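Local coordinates for protein minor fimbrium subunit Mfa5 (Porphyromonas gingivalis ATCC 33277, PDB 6TO1) that serves as an accessory subunit of the minor fimbriae, surface pili that mediate biofilm formation and adhesion to host cells and other oral bacteria, at residues Q141-A144 with R145-A149; L194-K197 with I198-T202; G212-M215 with A216-I219; N346-Q349 with F350-S354. All coordinates share one frame; numbering follows the deposited sequence.

Contact 1. Residues Q141-A144 with R145-A149; sequences QNIA and RLKSA
Asn-142 runs alongside Arg-145, its carboxamide stacked on the guanidinium with the two planes only 11° apart. Asn-142 ND2 sits over one face of the guanidinium, offset toward its rim and 3.6 Å from Arg-145 CZ. Their polar ends are satisfied elsewhere: ND2 donates to the backbone oxygen of Ser-137, and Arg-145 NH1 forms a salt bridge with Asp-235, while NH2 has a long, weak ion pair with Asp-364. With its chain extended from CG to NE, Arg-145 runs past Asn-142 CB, which is 3.7 Å from NE. The backbone adds a bond of its own, from Arg-145 N to Asn-142 O (2.7 Å, N-H...O angle 161°). This is the first turn of helix 143-160, the crossover helix of the beta-alpha-beta unit between strands 126-133 and 170-177 in the von Willebrand factor type A domain. It follows the loop that supplies Ser-135 and Ser-137 to the magnesium ion, and the Arg-145 side chain comes within about 6 Å of that ion. Farther along, Ile-143 O accepts from Lys-147 N at 3.0 Å, and Ala-144 O takes the N-H of Ser-148. Lys-147, bent at its third torsion (60°), lays CD against Ile-143 CG1 at 3.8 Å. Leu-146 turns into the interior, and its backbone is hydrogen-bonded to that of Met-138 in the preceding loop.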
# COMPACT_ATOMS: atom_id res chain seq x y z
N GLN A 141 37.59 -34.52 -6.70
CA GLN A 141 38.12 -33.74 -7.81
C GLN A 141 37.25 -32.53 -8.10
O GLN A 141 37.74 -31.49 -8.55
CB GLN A 141 38.21 -34.61 -9.06
CG GLN A 141 39.36 -35.58 -9.08
CD GLN A 141 40.70 -34.88 -8.94
OE1 GLN A 141 41.21 -34.73 -7.83
NE2 GLN A 141 41.26 -34.44 -10.06
N ASN A 142 35.95 -32.66 -7.85
CA ASN A 142 34.99 -31.62 -8.15
C ASN A 142 34.64 -30.76 -6.94
O ASN A 142 33.61 -30.09 -6.94
CB ASN A 142 33.68 -32.21 -8.70
CG ASN A 142 33.89 -33.06 -9.92
OD1 ASN A 142 34.77 -32.80 -10.73
ND2 ASN A 142 33.05 -34.09 -10.08
N ILE A 143 35.48 -30.76 -5.89
CA ILE A 143 35.13 -30.09 -4.65
C ILE A 143 34.89 -28.60 -4.81
O ILE A 143 34.26 -27.99 -3.94
CB ILE A 143 36.21 -30.37 -3.57
CG1 ILE A 143 35.78 -29.87 -2.20
CG2 ILE A 143 37.51 -29.67 -3.95
CD1 ILE A 143 34.67 -30.64 -1.53
N ALA A 144 35.37 -27.97 -5.88
CA ALA A 144 34.98 -26.59 -6.13
C ALA A 144 33.47 -26.44 -6.25
O ALA A 144 32.94 -25.36 -5.96
CB ALA A 144 35.67 -26.06 -7.39
N ARG A 145 32.76 -27.51 -6.63
CA ARG A 145 31.30 -27.45 -6.71
C ARG A 145 30.69 -27.23 -5.33
O ARG A 145 29.96 -26.26 -5.11
CB ARG A 145 30.76 -28.73 -7.34
CG ARG A 145 31.14 -28.91 -8.80
CD ARG A 145 30.52 -30.17 -9.40
NE ARG A 145 31.04 -30.49 -10.72
CZ ARG A 145 30.75 -31.60 -11.40
NH1 ARG A 145 29.91 -32.49 -10.89
NH2 ARG A 145 31.28 -31.81 -12.59
N LEU A 146 30.98 -28.14 -4.38
CA LEU A 146 30.40 -27.99 -3.04
C LEU A 146 30.90 -26.70 -2.39
O LEU A 146 30.13 -26.00 -1.71
CB LEU A 146 30.72 -29.21 -2.18
CG LEU A 146 29.98 -29.22 -0.84
CD1 LEU A 146 28.45 -29.10 -1.03
CD2 LEU A 146 30.31 -30.45 -0.01
N LYS A 147 32.17 -26.34 -2.60
CA LYS A 147 32.67 -25.10 -2.03
C LYS A 147 31.86 -23.91 -2.53
O LYS A 147 31.52 -23.01 -1.75
CB LYS A 147 34.17 -24.93 -2.32
CG LYS A 147 35.06 -25.67 -1.29
CD LYS A 147 36.40 -26.13 -1.87
CE LYS A 147 37.25 -24.97 -2.38
NZ LYS A 147 38.69 -25.36 -2.57
N SER A 148 31.48 -23.92 -3.82
CA SER A 148 30.70 -22.83 -4.38
C SER A 148 29.26 -22.86 -3.88
O SER A 148 28.65 -21.81 -3.64
CB SER A 148 30.71 -22.90 -5.92
OG SER A 148 29.94 -21.87 -6.48
N ALA A 149 28.68 -24.06 -3.72
CA ALA A 149 27.35 -24.14 -3.14
C ALA A 149 27.34 -23.58 -1.72
O ALA A 149 26.38 -22.91 -1.31
CB ALA A 149 26.87 -25.60 -3.14

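Contact 2. Residues L194-K197 with I198-T202; sequences LCQK and IRALT
The guanidinium of Arg-199 folds back over the preceding turn, with Cys-195 O and Gln-196 CA both over one of its faces. Cys-195 O lies 3.7 Å from Arg-199 NH1 and Gln-196 CA 3.6 Å from Arg-199 NH2, each offset toward the rim of the group. A bend at the third torsion of Arg-199 (-55°) turns the chain back along the helix. Gln-196 CB approaches NH2 at 3.8 Å, but the Gln-196 side chain crosses Arg-199 at about a right angle, its amide plane turned 67° from the guanidinium. NH1 finds its polar partner on the neighbouring helix, donating to Gln-154 OE1. Here helix 191-199 of the von Willebrand factor type A domain runs out, packed on helix 143-160 and strand 170-177. Leu-194 and Ile-198 both rest on Val-157, and Ile-198 CG1 passes 3.3 Å from Leu-194 O. Regular bonds from Ile-198 N to Leu-194 O and from Arg-199 N to Cys-195 O hold the last turn. At Ala-200 the helical pattern slackens: its N-H reaches Lys-197 O at 3.2 Å and, more weakly, Gln-196 O. The chain then straightens, Leu-201 turning inward onto Ile-150 and Thr-202 N donating to Gln-134 OE1.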
# COMPACT_ATOMS: atom_id res chain seq x y z
N LEU A 194 21.29 -20.89 9.91
CA LEU A 194 21.24 -21.42 8.55
C LEU A 194 22.63 -21.49 7.94
O LEU A 194 23.01 -22.50 7.33
CB LEU A 194 20.32 -20.53 7.70
CG LEU A 194 18.81 -20.61 7.96
CD1 LEU A 194 18.14 -19.41 7.28
CD2 LEU A 194 18.23 -21.93 7.49
N CYS A 195 23.44 -20.45 8.13
CA CYS A 195 24.75 -20.43 7.48
C CYS A 195 25.68 -21.45 8.10
O CYS A 195 26.51 -22.03 7.39
CB CYS A 195 25.35 -19.03 7.55
SG CYS A 195 24.53 -17.84 6.44
N GLN A 196 25.53 -21.72 9.39
CA GLN A 196 26.32 -22.75 10.04
C GLN A 196 26.00 -24.12 9.46
O GLN A 196 26.90 -24.93 9.23
CB GLN A 196 26.07 -22.69 11.55
CG GLN A 196 27.07 -23.44 12.37
CD GLN A 196 26.82 -24.93 12.32
OE1 GLN A 196 25.70 -25.38 12.55
NE2 GLN A 196 27.86 -25.70 12.01
N LYS A 197 24.72 -24.40 9.20
CA LYS A 197 24.37 -25.68 8.62
C LYS A 197 24.91 -25.82 7.20
O LYS A 197 25.33 -26.90 6.79
CB LYS A 197 22.85 -25.87 8.64
CG LYS A 197 22.26 -25.94 10.03
CD LYS A 197 22.73 -27.17 10.75
CE LYS A 197 22.03 -27.32 12.10
NZ LYS A 197 22.55 -28.51 12.83
N ILE A 198 24.90 -24.72 6.43
CA ILE A 198 25.43 -24.75 5.08
C ILE A 198 26.93 -25.00 5.10
O ILE A 198 27.46 -25.77 4.28
CB ILE A 198 25.08 -23.45 4.34
CG1 ILE A 198 23.56 -23.31 4.20
CG2 ILE A 198 25.80 -23.38 3.02
CD1 ILE A 198 23.13 -21.99 3.63
N ARG A 199 27.64 -24.37 6.04
CA ARG A 199 29.08 -24.58 6.14
C ARG A 199 29.43 -26.01 6.53
O ARG A 199 30.56 -26.45 6.26
CB ARG A 199 29.71 -23.61 7.16
CG ARG A 199 29.81 -22.21 6.62
CD ARG A 199 30.73 -21.33 7.48
NE ARG A 199 30.29 -21.36 8.86
CZ ARG A 199 29.43 -20.49 9.38
NH1 ARG A 199 28.93 -19.52 8.63
NH2 ARG A 199 29.08 -20.59 10.65
N ALA A 200 28.50 -26.76 7.11
CA ALA A 200 28.80 -28.12 7.53
C ALA A 200 28.49 -29.18 6.46
O ALA A 200 28.59 -30.38 6.75
CB ALA A 200 28.03 -28.48 8.80
N LEU A 201 28.08 -28.76 5.26
CA LEU A 201 27.83 -29.70 4.18
C LEU A 201 29.11 -30.48 3.86
O LEU A 201 30.21 -29.92 3.87
CB LEU A 201 27.37 -28.97 2.92
CG LEU A 201 26.05 -28.21 2.96
CD1 LEU A 201 25.89 -27.49 1.60
CD2 LEU A 201 24.87 -29.11 3.23
N THR A 202 28.95 -31.76 3.53
CA THR A 202 30.09 -32.62 3.29
C THR A 202 29.71 -33.66 2.25
O THR A 202 28.56 -34.14 2.25
CB THR A 202 30.51 -33.28 4.61
OG1 THR A 202 31.79 -33.89 4.46
CG2 THR A 202 29.49 -34.32 5.00

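Contact 3. Residues G212-M215 with A216-I219; sequences GLKM and ARNI
This is a local contact between successive turns of helix 209-220, in the von Willebrand factor type A domain, with Lys-214 and Arg-217 reaching helix 340-353, Asn-218 lying by the loop at Leu-312, and an apolar side on the beta-sheet. Lys-214, bent at its second torsion (63°), crosses Asn-218 so that CE lies 3.3 Å from Asn-218 OD1. A water bridges the pair, accepting from Lys-214 NZ at 2.8 Å and donating to Asn-218 OD1 at 2.7 Å. Arg-217 has two conformers; in the one described, its NH1 comes to 3.5 Å from Lys-214 NZ, and it forms salt bridges with Glu-347 and Glu-304. On the apolar side Met-215 CG meets Ile-219 CD1 at 4.1 Å, and both side chains pack on Val-175 of strand 170-177. Backbone bonds from Ala-216, Arg-217, Asn-218 and Ile-219 to the carbonyls four residues earlier run without a break, for example Asn-218 N to Lys-214 O at 2.9 Å. The water bridge to Asn-218 and a cation-pi contact with Tyr-309 give the ammonium of Lys-214 two favourable partners, which probably help to keep it charged.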
# COMPACT_ATOMS: atom_id res chain seq x y z
N GLY A 212 15.44 -34.98 -1.96
CA GLY A 212 15.58 -33.61 -1.53
C GLY A 212 14.34 -32.79 -1.83
O GLY A 212 13.85 -32.04 -0.98
N LEU A 213 13.79 -32.94 -3.04
CA LEU A 213 12.60 -32.20 -3.39
C LEU A 213 11.38 -32.65 -2.60
O LEU A 213 10.53 -31.83 -2.23
CB LEU A 213 12.34 -32.33 -4.89
CG LEU A 213 13.35 -31.64 -5.78
CD1 LEU A 213 13.17 -32.02 -7.24
CD2 LEU A 213 13.27 -30.10 -5.63
N LYS A 214 11.26 -33.96 -2.33
CA LYS A 214 10.15 -34.46 -1.53
C LYS A 214 10.19 -33.88 -0.12
O LYS A 214 9.17 -33.46 0.42
CB LYS A 214 10.17 -35.98 -1.49
CG LYS A 214 9.19 -36.60 -0.49
CD LYS A 214 7.74 -36.29 -0.83
CE LYS A 214 6.79 -36.90 0.22
NZ LYS A 214 5.34 -36.73 -0.14
N MET A 215 11.38 -33.84 0.50
CA MET A 215 11.46 -33.22 1.82
C MET A 215 11.08 -31.74 1.78
O MET A 215 10.41 -31.24 2.69
CB MET A 215 12.86 -33.41 2.39
CG MET A 215 12.95 -32.87 3.81
SD MET A 215 14.52 -33.22 4.55
CE MET A 215 14.19 -34.89 5.14
N ALA A 216 11.52 -31.03 0.74
CA ALA A 216 11.11 -29.65 0.55
C ALA A 216 9.59 -29.52 0.44
O ALA A 216 9.00 -28.59 1.00
CB ALA A 216 11.79 -29.09 -0.70
N ARG A 217 8.94 -30.46 -0.27
CA ARG A 217 7.48 -30.41 -0.36
C ARG A 217 6.84 -30.68 1.00
O ARG A 217 5.84 -30.04 1.36
CB ARG A 217 6.96 -31.41 -1.39
CG ARG A 217 7.39 -31.13 -2.79
CD ARG A 217 6.47 -31.81 -3.80
NE ARG A 217 6.40 -33.26 -3.68
CZ ARG A 217 5.29 -33.94 -3.40
NH1 ARG A 217 5.33 -35.26 -3.37
NH2 ARG A 217 4.14 -33.32 -3.15
N ASN A 218 7.42 -31.59 1.78
CA ASN A 218 6.90 -31.86 3.11
C ASN A 218 7.00 -30.61 3.98
O ASN A 218 6.07 -30.27 4.71
CB ASN A 218 7.66 -33.00 3.78
CG ASN A 218 7.27 -34.39 3.25
OD1 ASN A 218 6.34 -34.55 2.46
ND2 ASN A 218 7.98 -35.39 3.72
N ILE A 219 8.15 -29.93 3.91
CA ILE A 219 8.34 -28.73 4.70
C ILE A 219 7.40 -27.63 4.23
O ILE A 219 6.79 -26.94 5.05
CB ILE A 219 9.81 -28.27 4.62
CG1 ILE A 219 10.69 -29.26 5.38
CG2 ILE A 219 9.98 -26.87 5.20
CD1 ILE A 219 12.16 -29.11 5.13
O HOH W 1 4.95 -33.96 0.17

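Contact 4. Residues N346-Q349 with F350-S354; sequences NEAQ and FAKNS
Phe-350 tucks its ring under the preceding turn of helix 340-353, with Asn-346 O over the centre of one face, 3.5 Å above the plane. The first torsion of Phe-350 (-51°) sets CG opposite the carbonyl carbon and swings the ring back toward the start of the helix. Asn-346 brings ND2 to 3.2 Å from Phe-350 CZ, its amide plane inclined 45° to the ring, while its OD1 accepts from Leu-302 N. Glu-347, bent at its second torsion, stands its carboxylate almost perpendicular to the ring, with OE1 3.8 Å from Phe-350 CE2. The helix packs on helix 209-220 and leads into strand 357-362 of the central six-stranded mixed sheet, where Ala-351 and Lys-352 both touch Ile-358. The N-H of Phe-350 is shared weakly between Asn-346 O (3.4 Å) and Glu-347 O (3.2 Å), and Ala-351 N to Glu-347 O is weak too; Lys-352 N to Ala-348 O tightens to 2.9 Å. On another side Gln-349, also bent at its second torsion (60°), sends its amide toward the C-terminal end, where NE2 donates to Asn-353 OD1 at 3.0 Å. Asn-353 OD1 lies in the plane of the glutamine amide, whereas the donor stands above the plane of the asparagine carbonyl. Gln-349 OE1 takes hydrogens from two waters that also accept from Lys-352 NZ, one of them weakly; NZ donates to Ala-379 O as well. Buried Glu-347 accepts from Tyr-309 and Gln-210 and, in the conformer described, pairs with Arg-217, which should favour its ionised form.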
# COMPACT_ATOMS: atom_id res chain seq x y z
N ASN A 346 9.78 -35.16 -12.15
CA ASN A 346 8.44 -35.62 -11.77
C ASN A 346 8.06 -35.09 -10.40
O ASN A 346 6.93 -34.60 -10.19
CB ASN A 346 8.46 -37.17 -11.79
CG ASN A 346 7.11 -37.80 -12.07
OD1 ASN A 346 7.06 -38.92 -12.60
ND2 ASN A 346 6.04 -37.16 -11.67
N GLU A 347 8.99 -35.18 -9.44
CA GLU A 347 8.74 -34.71 -8.09
C GLU A 347 8.56 -33.20 -8.06
O GLU A 347 7.69 -32.69 -7.34
CB GLU A 347 9.91 -35.12 -7.21
CG GLU A 347 9.68 -34.90 -5.74
CD GLU A 347 8.66 -35.86 -5.16
OE1 GLU A 347 8.52 -36.98 -5.70
OE2 GLU A 347 8.00 -35.50 -4.17
N ALA A 348 9.35 -32.48 -8.85
CA ALA A 348 9.15 -31.05 -8.93
C ALA A 348 7.79 -30.71 -9.50
O ALA A 348 7.21 -29.69 -9.13
CB ALA A 348 10.25 -30.41 -9.77
N GLN A 349 7.25 -31.55 -10.39
CA GLN A 349 5.93 -31.27 -10.95
C GLN A 349 4.86 -31.25 -9.86
O GLN A 349 3.93 -30.43 -9.91
CB GLN A 349 5.56 -32.29 -12.03
CG GLN A 349 4.30 -31.90 -12.80
CD GLN A 349 4.44 -30.56 -13.52
OE1 GLN A 349 5.37 -30.35 -14.29
NE2 GLN A 349 3.52 -29.66 -13.27
N PHE A 350 4.97 -32.15 -8.87
CA PHE A 350 4.02 -32.14 -7.77
C PHE A 350 4.11 -30.83 -7.01
O PHE A 350 3.09 -30.27 -6.60
CB PHE A 350 4.24 -33.33 -6.82
CG PHE A 350 4.32 -34.67 -7.51
CD1 PHE A 350 3.48 -34.96 -8.59
CD2 PHE A 350 5.23 -35.62 -7.10
CE1 PHE A 350 3.56 -36.18 -9.24
CE2 PHE A 350 5.31 -36.82 -7.76
CZ PHE A 350 4.49 -37.10 -8.82
N ALA A 351 5.34 -30.32 -6.82
CA ALA A 351 5.52 -29.03 -6.16
C ALA A 351 4.91 -27.90 -6.98
O ALA A 351 4.26 -27.00 -6.43
CB ALA A 351 7.00 -28.76 -5.93
N LYS A 352 5.11 -27.94 -8.31
CA LYS A 352 4.52 -26.91 -9.17
C LYS A 352 3.00 -26.97 -9.13
O LYS A 352 2.33 -25.93 -9.11
CB LYS A 352 5.02 -27.06 -10.61
CG LYS A 352 6.53 -26.87 -10.82
CD LYS A 352 6.98 -27.43 -12.17
CE LYS A 352 8.49 -27.49 -12.24
NZ LYS A 352 8.96 -27.94 -13.59
N ASN A 353 2.45 -28.18 -9.11
CA ASN A 353 1.00 -28.34 -9.02
C ASN A 353 0.45 -27.76 -7.72
O ASN A 353 -0.70 -27.34 -7.69
CB ASN A 353 0.64 -29.82 -9.12
CG ASN A 353 0.89 -30.39 -10.49
OD1 ASN A 353 1.16 -29.65 -11.43
ND2 ASN A 353 0.85 -31.72 -10.60
N SER A 354 1.25 -27.74 -6.65
CA SER A 354 0.86 -27.12 -5.39
C SER A 354 1.01 -25.60 -5.40
O SER A 354 0.73 -24.95 -4.37
CB SER A 354 1.69 -27.70 -4.24
OG SER A 354 1.42 -29.08 -4.03
O HOH W 2 8.38 -30.60 -13.50
O HOH W 3 6.38 -28.43 -15.84

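In the fold
Each contact joins neighbouring turns of one helix; none closes a long loop, and the four follow in series without nesting or crossing. Contact 1 starts the helix that leaves the magnesium-binding loop after strand 126-133. Contact 2 ends helix 191-199 nearby, with Leu-146 CD2 3.9 Å from Leu-201 O. Contact 3, in the next helix along the chain, lies about 18 Å from contact 2 between centres and does not touch it. Contact 4 comes much later, before strand 357-362, yet its centre is about 10 Å from that of contact 3. In the Arg-217 conformer described, the salt bridge Arg-217 NE to Glu-347 OE2, 2.8 Å, ties helices 209-220 and 340-353 together.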